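Local coordinates for protein acyl-CoA thioester hydrolase HI0827 (Haemophilus influenzae Rd KW20, PDB 3BJK) that probably hydrolyses the thioester bond of a broad range of acyl-coenzyme A substrates, as a hotdog-fold hexamer assembled as a trimer of dimers, at residues D32-I38 against P71-G75; S65-P71 against Y112-V118. The protein carries 1 engineered substitution. All coordinates share one frame; numbering follows the deposited sequence.

Contact 1. Residues D32-I38 against P71-G75; sequences DIFGGWI and PISVG
Ile72 packs against Ile33 with one branch and Ile38 with the other. Its CG1 sits beside the backbone N (chi1 -61°) and the chain runs on extended (chi2 175°); this branch carries Ile72 CD1 to Ile38 CD1, tip to tip at 3.6 Å. The other branch turns to Ile33: the two side chains cross obliquely, with Ile33 CG1 3.7 Å from Ile72 CG2. Trp37 adds the edge of its indole, CZ3 lying 4.4 Å from Ile72 CD1, near the ring plane. At the outer end Asp32 runs alongside the Pro71 ring, with Asp32 CG 4.0 Å from Pro71 CB. Asp32 OD2 takes a hydrogen bond from Asn30 ND2, within its own loop.

Between these side chains the backbones join. Ile33 N donates to Ile72 O over 2.9 Å, almost straight at 178°, and a water accepts from Ile72 N while donating to Ile33 O. Phe34 occupies the N-cap position of helix 35-54. The approach to the hotdog helix is therefore tied to the loop after strand 58-68 by one direct and one water-mediated link, which pair the backbone N and O of both Ile33 and Ile72 beside an apolar cluster of Ile33, Trp37, Ile38 and Ile72.

Contact 2. Residues S65-P71 against Y112-V118; sequences SMNFIKP and YCVTDAV
Asn67 and Asp116 face each other across an antiparallel pairing of strands 58-68 and 111-123, at the edge of this chain's hotdog-fold sheet. They form a hydrogen-bonded pair: Asn67 N reaches Asp116 O and Asp116 N reaches Asn67 O, each at 3.0 Å. The side chains repeat the link. Asn67 ND2 donates to Asp116 OD1 over 2.8 Å, using the syn lone pair of that oxygen; the acceptor lies in the amide plane, although the carboxylate stands at 86° to it. Asp116 CG lies between its backbone N and carbonyl carbon (chi1 66°), which swings OD1 to Asn67. A water that OD1 accepts from bridges to Ser65 OG.

On the other face Met66 CG packs on Ala117 CB, and the Phe68 ring lies alongside Thr115, its CD1 3.8 Å from Thr115 CG2. Val114 O is gripped twice, by Ile69 N at 2.7 Å and by Lys70 N at 3.0 Å, just where strand 58-68 gives way to loop.

Behind this first shell, Met39 and Met42 of helix 35-54 back the Met66 and Thr115 side. Met66 also packs on Met39 of the second subunit, whose strand pairs with Ser65, Met66 and Asn67 to carry the sheet across the interface. Strand 111-123 makes a classic beta bulge against strand 91-101, Val114 and Thr115 both lying opposite Val98. Just before the bulge, Lys70 CD approaches Tyr112 CD1 to 3.4 Å, its chain slanting across the phenol and bending at its last torsion (chi4 119°), where Lys70 NZ donates to Cys113 O over 2.7 Å, in the carbonyl plane.

Overall arrangement
Pro71 belongs to both contacts: contact 2 ends on it and contact 1 begins there, so the chain passes from the sheet edge to the loop that meets the start of helix 35-54. The centres lie about 11 Å apart, yet the two touch. Ile38 CG2 comes 3.4 Å from Thr115 OG1, where the helix lies on the sheet face, and Ile72 CG1 packs 3.7 Å from Val114 CG2 at the bulge. Helix-on-sheet packing of this kind is the core of the hotdog fold. Both contacts also reach the second subunit. A bound ethanediol, probably from the crystallisation liquor, lies about 4 Å from the side chain of Val74 in contact 1.

Contact 1. Residues D32-I38 against P71-G75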
loop_
_atom_site.group_PDB
_atom_site.type_symbol
_atom_site.label_atom_id
_atom_site.label_comp_id
_atom_site.label_asym_id
_atom_site.label_seq_id
_atom_site.Cartn_x
_atom_site.Cartn_y
_atom_site.Cartn_z
ATOM N N ASP C 32 10.681 -7.941 -11.820
ATOM C CA ASP C 32 11.556 -6.792 -11.600
ATOM C C ASP C 32 10.795 -5.712 -10.866
ATOM O O ASP C 32 9.562 -5.756 -10.803
ATOM C CB ASP C 32 12.049 -6.226 -12.926
ATOM C CG ASP C 32 12.839 -7.230 -13.735
ATOM O OD1 ASP C 32 13.702 -7.905 -13.171
ATOM O OD2 ASP C 32 12.586 -7.325 -14.944
ATOM N N ILE C 33 11.507 -4.724 -10.341
ATOM C CA ILE C 33 10.810 -3.536 -9.776
ATOM C C ILE C 33 10.002 -2.731 -10.846
ATOM O O ILE C 33 10.502 -2.382 -11.894
ATOM C CB ILE C 33 11.794 -2.635 -8.947
ATOM C CG1 ILE C 33 12.323 -3.400 -7.694
ATOM C CG2 ILE C 33 11.184 -1.297 -8.556
ATOM C CD1 ILE C 33 11.286 -3.831 -6.584
ATOM N N PHE C 34 8.737 -2.468 -10.529
ATOM C CA PHE C 34 7.854 -1.601 -11.353
ATOM C C PHE C 34 8.452 -0.190 -11.678
ATOM O O PHE C 34 8.886 0.518 -10.798
ATOM C CB PHE C 34 6.477 -1.497 -10.609
ATOM C CG PHE C 34 5.503 -0.573 -11.250
ATOM C CD1 PHE C 34 5.283 -0.616 -12.642
ATOM C CD2 PHE C 34 4.735 0.294 -10.473
ATOM C CE1 PHE C 34 4.330 0.254 -13.268
ATOM C CE2 PHE C 34 3.781 1.139 -11.073
ATOM C CZ PHE C 34 3.577 1.119 -12.495
ATOM N N GLY C 35 8.515 0.163 -12.964
ATOM C CA GLY C 35 8.983 1.483 -13.439
ATOM C C GLY C 35 8.318 2.654 -12.732
ATOM O O GLY C 35 8.950 3.653 -12.462
ATOM N N GLY C 36 7.035 2.506 -12.423
ATOM C CA GLY C 36 6.268 3.498 -11.645
ATOM C C GLY C 36 6.845 3.791 -10.281
ATOM O O GLY C 36 6.847 4.932 -9.837
ATOM N N TRP C 37 7.362 2.762 -9.614
ATOM C CA TRP C 37 7.975 2.933 -8.308
ATOM C C TRP C 37 9.273 3.718 -8.488
ATOM O O TRP C 37 9.558 4.588 -7.678
ATOM C CB TRP C 37 8.214 1.574 -7.622
ATOM C CG TRP C 37 8.904 1.673 -6.262
ATOM C CD1 TRP C 37 8.311 1.858 -5.067
ATOM C CD2 TRP C 37 10.346 1.637 -6.004
ATOM N NE1 TRP C 37 9.267 1.914 -4.068
ATOM C CE2 TRP C 37 10.516 1.742 -4.614
ATOM C CE3 TRP C 37 11.482 1.493 -6.817
ATOM C CZ2 TRP C 37 11.778 1.738 -4.001
ATOM C CZ3 TRP C 37 12.732 1.442 -6.216
ATOM C CH2 TRP C 37 12.875 1.564 -4.800
ATOM N N ILE C 38 10.051 3.381 -9.517
ATOM C CA ILE C 38 11.339 4.057 -9.793
ATOM C C ILE C 38 11.080 5.557 -10.051
ATOM O O ILE C 38 11.714 6.414 -9.462
ATOM C CB ILE C 38 12.142 3.414 -11.006
ATOM C CG1 ILE C 38 12.375 1.919 -10.778
ATOM C CG2 ILE C 38 13.459 4.181 -11.249
ATOM C CD1 ILE C 38 12.998 1.143 -11.958
ATOM N N PRO C 71 17.175 -2.973 -15.344
ATOM C CA PRO C 71 16.165 -3.282 -14.345
ATOM C C PRO C 71 16.678 -3.250 -12.893
ATOM O O PRO C 71 17.869 -3.460 -12.644
ATOM C CB PRO C 71 15.710 -4.687 -14.727
ATOM C CG PRO C 71 16.810 -5.282 -15.461
ATOM C CD PRO C 71 17.575 -4.159 -16.123
ATOM N N ILE C 72 15.779 -3.007 -11.956
ATOM C CA ILE C 72 16.089 -3.161 -10.528
ATOM C C ILE C 72 15.521 -4.452 -9.993
ATOM O O ILE C 72 14.440 -4.859 -10.363
ATOM C CB ILE C 72 15.525 -1.945 -9.682
ATOM C CG1 ILE C 72 16.142 -0.642 -10.124
ATOM C CG2 ILE C 72 15.764 -2.171 -8.180
ATOM C CD1 ILE C 72 15.595 0.542 -9.465
ATOM N N SER C 73 16.269 -5.130 -9.129
ATOM C CA SER C 73 15.844 -6.384 -8.542
ATOM C C SER C 73 15.399 -6.202 -7.092
ATOM O O SER C 73 15.908 -5.366 -6.367
ATOM C CB SER C 73 16.968 -7.410 -8.563
ATOM O OG SER C 73 17.248 -7.755 -9.904
ATOM N N VAL C 74 14.500 -7.057 -6.659
ATOM C CA VAL C 74 14.165 -7.160 -5.229
ATOM C C VAL C 74 15.433 -7.366 -4.379
ATOM O O VAL C 74 16.265 -8.218 -4.676
ATOM C CB VAL C 74 13.150 -8.319 -4.961
ATOM C CG1 VAL C 74 12.928 -8.526 -3.478
ATOM C CG2 VAL C 74 11.838 -8.000 -5.629
ATOM N N GLY C 75 15.548 -6.613 -3.297
ATOM C CA GLY C 75 16.697 -6.769 -2.418
ATOM C C GLY C 75 17.889 -5.867 -2.763
ATOM O O GLY C 75 18.812 -5.793 -1.953
HETATM O O HOH W 1 13.115 -2.537 -12.799
#

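Contact 2. Residues S65-P71 against Y112-V118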
loop_
_atom_site.group_PDB
_atom_site.type_symbol
_atom_site.label_atom_id
_atom_site.label_comp_id
_atom_site.label_asym_id
_atom_site.label_seq_id
_atom_site.Cartn_x
_atom_site.Cartn_y
_atom_site.Cartn_z
ATOM N N SER C 65 12.824 14.327 -19.826
ATOM C CA SER C 65 13.396 13.039 -20.233
ATOM C C SER C 65 13.479 12.071 -19.086
ATOM O O SER C 65 13.745 12.474 -17.980
ATOM C CB SER C 65 14.802 13.204 -20.846
ATOM O OG SER C 65 15.696 13.727 -19.866
ATOM N N MET C 66 13.264 10.782 -19.368
ATOM C CA MET C 66 13.659 9.704 -18.500
ATOM C C MET C 66 14.140 8.540 -19.330
ATOM O O MET C 66 13.622 8.280 -20.416
ATOM C CB MET C 66 12.545 9.146 -17.654
ATOM C CG MET C 66 11.759 10.071 -16.933
ATOM S SD MET C 66 10.594 9.086 -15.918
ATOM C CE MET C 66 9.419 10.394 -15.523
ATOM N N ASN C 67 15.140 7.863 -18.810
ATOM C CA ASN C 67 15.716 6.690 -19.461
ATOM C C ASN C 67 15.775 5.562 -18.467
ATOM O O ASN C 67 16.337 5.730 -17.387
ATOM C CB ASN C 67 17.111 7.003 -20.011
ATOM C CG ASN C 67 17.077 8.042 -21.084
ATOM O OD1 ASN C 67 16.716 7.736 -22.207
ATOM N ND2 ASN C 67 17.379 9.303 -20.733
ATOM N N PHE C 68 15.150 4.424 -18.808
ATOM C CA PHE C 68 15.194 3.222 -18.003
ATOM C C PHE C 68 16.275 2.389 -18.596
ATOM O O PHE C 68 16.135 1.862 -19.694
ATOM C CB PHE C 68 13.839 2.489 -17.979
ATOM C CG PHE C 68 12.725 3.338 -17.427
ATOM C CD1 PHE C 68 12.489 3.383 -16.058
ATOM C CD2 PHE C 68 11.903 4.067 -18.284
ATOM C CE1 PHE C 68 11.483 4.217 -15.523
ATOM C CE2 PHE C 68 10.865 4.876 -17.754
ATOM C CZ PHE C 68 10.702 4.952 -16.391
ATOM N N ILE C 69 17.408 2.314 -17.909
ATOM C CA ILE C 69 18.623 1.713 -18.517
ATOM C C ILE C 69 18.780 0.224 -18.224
ATOM O O ILE C 69 19.059 -0.560 -19.123
ATOM C CB ILE C 69 19.908 2.491 -18.075
ATOM C CG1 ILE C 69 19.755 3.981 -18.413
ATOM C CG2 ILE C 69 21.119 1.894 -18.730
ATOM C CD1 ILE C 69 20.531 4.947 -17.510
ATOM N N LYS C 70 18.594 -0.126 -16.950
ATOM C CA LYS C 70 18.734 -1.466 -16.438
ATOM C C LYS C 70 17.610 -1.715 -15.458
ATOM O O LYS C 70 17.138 -0.783 -14.797
ATOM C CB LYS C 70 20.127 -1.663 -15.778
ATOM C CG LYS C 70 21.349 -1.504 -16.740
ATOM C CD LYS C 70 22.639 -1.010 -15.934
ATOM C CE LYS C 70 23.888 -0.371 -16.756
ATOM N NZ LYS C 70 24.235 1.138 -16.392
ATOM N N PRO C 71 17.175 -2.973 -15.344
ATOM C CA PRO C 71 16.165 -3.282 -14.345
ATOM C C PRO C 71 16.678 -3.250 -12.893
ATOM O O PRO C 71 17.869 -3.460 -12.644
ATOM C CB PRO C 71 15.710 -4.687 -14.727
ATOM C CG PRO C 71 16.810 -5.282 -15.461
ATOM C CD PRO C 71 17.575 -4.159 -16.123
ATOM N N TYR C 112 25.776 0.154 -10.143
ATOM C CA TYR C 112 25.602 0.757 -11.456
ATOM C C TYR C 112 24.322 1.567 -11.597
ATOM O O TYR C 112 23.402 1.439 -10.788
ATOM C CB TYR C 112 25.668 -0.311 -12.546
ATOM C CG TYR C 112 24.733 -1.441 -12.295
ATOM C CD1 TYR C 112 23.401 -1.382 -12.674
ATOM C CD2 TYR C 112 25.178 -2.569 -11.650
ATOM C CE1 TYR C 112 22.553 -2.445 -12.434
ATOM C CE2 TYR C 112 24.350 -3.621 -11.384
ATOM C CZ TYR C 112 23.043 -3.580 -11.784
ATOM O OH TYR C 112 22.248 -4.692 -11.498
ATOM N N CYS C 113 24.333 2.431 -12.620
ATOM C CA CYS C 113 23.249 3.382 -12.876
ATOM C C CYS C 113 22.154 2.628 -13.627
ATOM O O CYS C 113 22.428 1.986 -14.630
ATOM C CB CYS C 113 23.750 4.561 -13.726
ATOM S SG CYS C 113 22.472 5.734 -13.881
ATOM N N VAL C 114 20.960 2.625 -13.078
ATOM C CA VAL C 114 19.824 1.933 -13.675
ATOM C C VAL C 114 18.846 2.851 -14.398
ATOM O O VAL C 114 18.192 2.404 -15.317
ATOM C CB VAL C 114 19.055 1.046 -12.612
ATOM C CG1 VAL C 114 19.948 -0.052 -12.170
ATOM C CG2 VAL C 114 18.563 1.847 -11.419
ATOM N N THR C 115 18.755 4.115 -13.979
ATOM C CA THR C 115 17.714 5.051 -14.459
ATOM C C THR C 115 18.206 6.500 -14.324
ATOM O O THR C 115 19.046 6.845 -13.418
ATOM C CB THR C 115 16.348 4.933 -13.628
ATOM O OG1 THR C 115 16.076 3.578 -13.256
ATOM C CG2 THR C 115 15.176 5.451 -14.422
ATOM N N ASP C 116 17.765 7.349 -15.269
ATOM C CA ASP C 116 17.988 8.783 -15.132
ATOM C C ASP C 116 16.760 9.570 -15.565
ATOM O O ASP C 116 15.832 9.025 -16.137
ATOM C CB ASP C 116 19.249 9.259 -15.823
ATOM C CG ASP C 116 19.221 9.138 -17.357
ATOM O OD1 ASP C 116 18.197 9.362 -18.055
ATOM O OD2 ASP C 116 20.295 8.834 -17.867
ATOM N N ALA C 117 16.760 10.850 -15.226
ATOM C CA ALA C 117 15.687 11.743 -15.626
ATOM C C ALA C 117 16.124 13.201 -15.397
ATOM O O ALA C 117 16.998 13.495 -14.561
ATOM C CB ALA C 117 14.451 11.421 -14.847
ATOM N N VAL C 118 15.481 14.120 -16.095
ATOM C CA VAL C 118 15.646 15.549 -15.778
ATOM C C VAL C 118 14.270 16.136 -15.443
ATOM O O VAL C 118 13.393 16.137 -16.308
ATOM C CB VAL C 118 16.269 16.287 -16.971
ATOM C CG1 VAL C 118 16.355 17.803 -16.663
ATOM C CG2 VAL C 118 17.653 15.688 -17.271
HETATM O O HOH W 2 17.345 11.966 -18.437
HETATM O O HOH W 3 15.256 1.305 -15.101
HETATM O O HOH W 4 20.215 -4.605 -13.518
#